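Local coordinates for intergenic-region protein (Escherichia coli CFT073, PDB 2WJ9) that probably helps mobile DNA evade host restriction, as the ArdB member of the antirestriction protein family, at residues Tyr166-Pro171 against Ala175-Ile180. Residues are numbered along the deposited sequence; the frame is centred on the assembly and turned at random.
Sequences YALQHP and AIMRII
The methyl group of Ala167, near the end of helix 154-168, faces helix 173-180 and is met there by two side chains, Ile176 and Met177. Together with Leu168 they form an apolar cluster held by van der Waals contact of methyl groups. Ala167 CB lies 3.9 Å from Met177 CE and 4.2 Å from Ile176 CG2, while the CA atoms closest across the contact are those of Ala167 and Ile176, 7.1 Å apart. Met177 bends at its second torsion (chi2 -67°), which sets its terminal methyl against both Ala167 and Leu168; Leu168 starts off away from the helix, yet its CD2 returns to within 3.9 Å of Met177 CE, the two side chains crossing at about a right angle.

A second patch involves an aromatic ring. Ile176 CD1 sits over one face of the His170 imidazole, 4.1 Å from ND1 of that residue. The ring is hydrogen-bonded at both nitrogens: ND1 accepts from the backbone N of Glu172 in the connecting turn, so NE2 carries the proton and donates to Glu133 OE1 at the start of helix 132-151.

Thr41 of the second subunit packs on Met177, placing this corner beside the dimer interface. The contact thus closes the corner between two consecutive helices joined by a short loop through methyl packing, while the two hydrogen bonds define the tautomer of His170 and fix the rotation of the ring against which Ile176 rests.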
loop_
_atom_site.group_PDB
_atom_site.type_symbol
_atom_site.label_atom_id
_atom_site.label_comp_id
_atom_site.label_asym_id
_atom_site.label_seq_id
_atom_site.Cartn_x
_atom_site.Cartn_y
_atom_site.Cartn_z
ATOM N N TYR B 166 4.506 -6.429 4.232
ATOM C CA TYR B 166 5.412 -7.511 4.637
ATOM C C TYR B 166 6.068 -7.214 5.998
ATOM O O TYR B 166 6.176 -8.114 6.853
ATOM C CB TYR B 166 6.474 -7.743 3.559
ATOM C CG TYR B 166 7.391 -8.918 3.818
ATOM C CD1 TYR B 166 6.900 -10.218 3.862
ATOM C CD2 TYR B 166 8.760 -8.736 3.991
ATOM C CE1 TYR B 166 7.739 -11.296 4.086
ATOM C CE2 TYR B 166 9.601 -9.807 4.220
ATOM C CZ TYR B 166 9.090 -11.088 4.263
ATOM O OH TYR B 166 9.922 -12.169 4.490
ATOM N N ALA B 167 6.476 -5.953 6.200
ATOM C CA ALA B 167 7.056 -5.506 7.479
ATOM C C ALA B 167 6.042 -5.612 8.617
ATOM O O ALA B 167 6.391 -6.010 9.734
ATOM C CB ALA B 167 7.569 -4.073 7.368
ATOM N N LEU B 168 4.782 -5.271 8.325
ATOM C CA LEU B 168 3.725 -5.322 9.333
ATOM C C LEU B 168 3.427 -6.750 9.792
ATOM O O LEU B 168 2.910 -6.937 10.887
ATOM C CB LEU B 168 2.446 -4.629 8.832
ATOM C CG LEU B 168 2.533 -3.094 8.773
ATOM C CD1 LEU B 168 1.343 -2.489 8.006
ATOM C CD2 LEU B 168 2.624 -2.498 10.168
ATOM N N GLN B 169 3.750 -7.743 8.961
ATOM C CA GLN B 169 3.550 -9.155 9.306
ATOM C C GLN B 169 4.811 -9.826 9.871
ATOM O O GLN B 169 4.760 -10.982 10.292
ATOM C CB GLN B 169 3.079 -9.948 8.079
ATOM C CG GLN B 169 1.700 -9.533 7.542
ATOM C CD GLN B 169 1.193 -10.419 6.416
ATOM O OE1 GLN B 169 1.845 -11.386 6.005
ATOM N NE2 GLN B 169 -0.001 -10.100 5.920
ATOM N N HIS B 170 5.930 -9.100 9.871
ATOM C CA HIS B 170 7.259 -9.665 10.185
ATOM C C HIS B 170 7.442 -9.863 11.692
ATOM O O HIS B 170 6.954 -9.053 12.473
ATOM C CB HIS B 170 8.346 -8.725 9.645
ATOM C CG HIS B 170 9.696 -9.362 9.507
ATOM N ND1 HIS B 170 10.596 -9.437 10.549
ATOM C CD2 HIS B 170 10.316 -9.917 8.437
ATOM C CE1 HIS B 170 11.699 -10.038 10.137
ATOM N NE2 HIS B 170 11.553 -10.346 8.860
ATOM N N PRO B 171 8.145 -10.940 12.109
ATOM C CA PRO B 171 8.426 -11.148 13.540
ATOM C C PRO B 171 9.139 -9.981 14.222
ATOM O O PRO B 171 8.970 -9.786 15.420
ATOM C CB PRO B 171 9.330 -12.386 13.566
ATOM C CG PRO B 171 9.197 -13.028 12.250
ATOM C CD PRO B 171 8.686 -12.024 11.268
ATOM N N ALA B 175 10.753 -3.556 15.802
ATOM C CA ALA B 175 12.062 -2.936 15.569
ATOM C C ALA B 175 12.121 -2.196 14.224
ATOM O O ALA B 175 12.665 -1.101 14.138
ATOM C CB ALA B 175 13.175 -3.979 15.663
ATOM N N ILE B 176 11.552 -2.791 13.176
ATOM C CA ILE B 176 11.549 -2.157 11.849
ATOM C C ILE B 176 10.788 -0.828 11.893
ATOM O O ILE B 176 11.275 0.185 11.399
ATOM C CB ILE B 176 10.922 -3.077 10.773
ATOM C CG1 ILE B 176 11.773 -4.331 10.568
ATOM C CG2 ILE B 176 10.726 -2.319 9.431
ATOM C CD1 ILE B 176 11.059 -5.464 9.816
ATOM N N MET B 177 9.604 -0.836 12.502
ATOM C CA MET B 177 8.761 0.359 12.562
ATOM C C MET B 177 9.369 1.419 13.471
ATOM O O MET B 177 9.170 2.609 13.253
ATOM C CB MET B 177 7.351 0.010 13.037
ATOM C CG MET B 177 6.555 -0.769 12.008
ATOM S SD MET B 177 6.188 0.236 10.553
ATOM C CE MET B 177 6.140 -1.013 9.297
ATOM N N ARG B 178 10.116 0.983 14.481
ATOM C CA ARG B 178 10.791 1.910 15.400
ATOM C C ARG B 178 11.876 2.704 14.676
ATOM O O ARG B 178 11.992 3.919 14.848
ATOM C CB ARG B 178 11.389 1.147 16.590
ATOM C CG ARG B 178 12.384 1.926 17.438
ATOM C CD ARG B 178 12.614 1.217 18.776
ATOM N NE ARG B 178 13.549 1.925 19.642
ATOM C CZ ARG B 178 13.267 3.029 20.329
ATOM N NH1 ARG B 178 12.062 3.589 20.257
ATOM N NH2 ARG B 178 14.203 3.580 21.095
ATOM N N ILE B 179 12.669 2.009 13.867
ATOM C CA ILE B 179 13.802 2.641 13.201
ATOM C C ILE B 179 13.362 3.594 12.086
ATOM O O ILE B 179 14.003 4.620 11.866
ATOM C CB ILE B 179 14.840 1.589 12.699
ATOM C CG1 ILE B 179 16.233 2.218 12.560
ATOM C CG2 ILE B 179 14.397 0.964 11.397
ATOM C CD1 ILE B 179 16.894 2.559 13.891
ATOM N N ILE B 180 12.262 3.279 11.404
ATOM C CA ILE B 180 11.797 4.116 10.290
ATOM C C ILE B 180 10.788 5.187 10.707
ATOM O O ILE B 180 10.358 5.979 9.868
ATOM C CB ILE B 180 11.182 3.272 9.135
ATOM C CG1 ILE B 180 9.866 2.607 9.551
ATOM C CG2 ILE B 180 12.173 2.225 8.657
ATOM C CD1 ILE B 180 9.060 2.083 8.372
#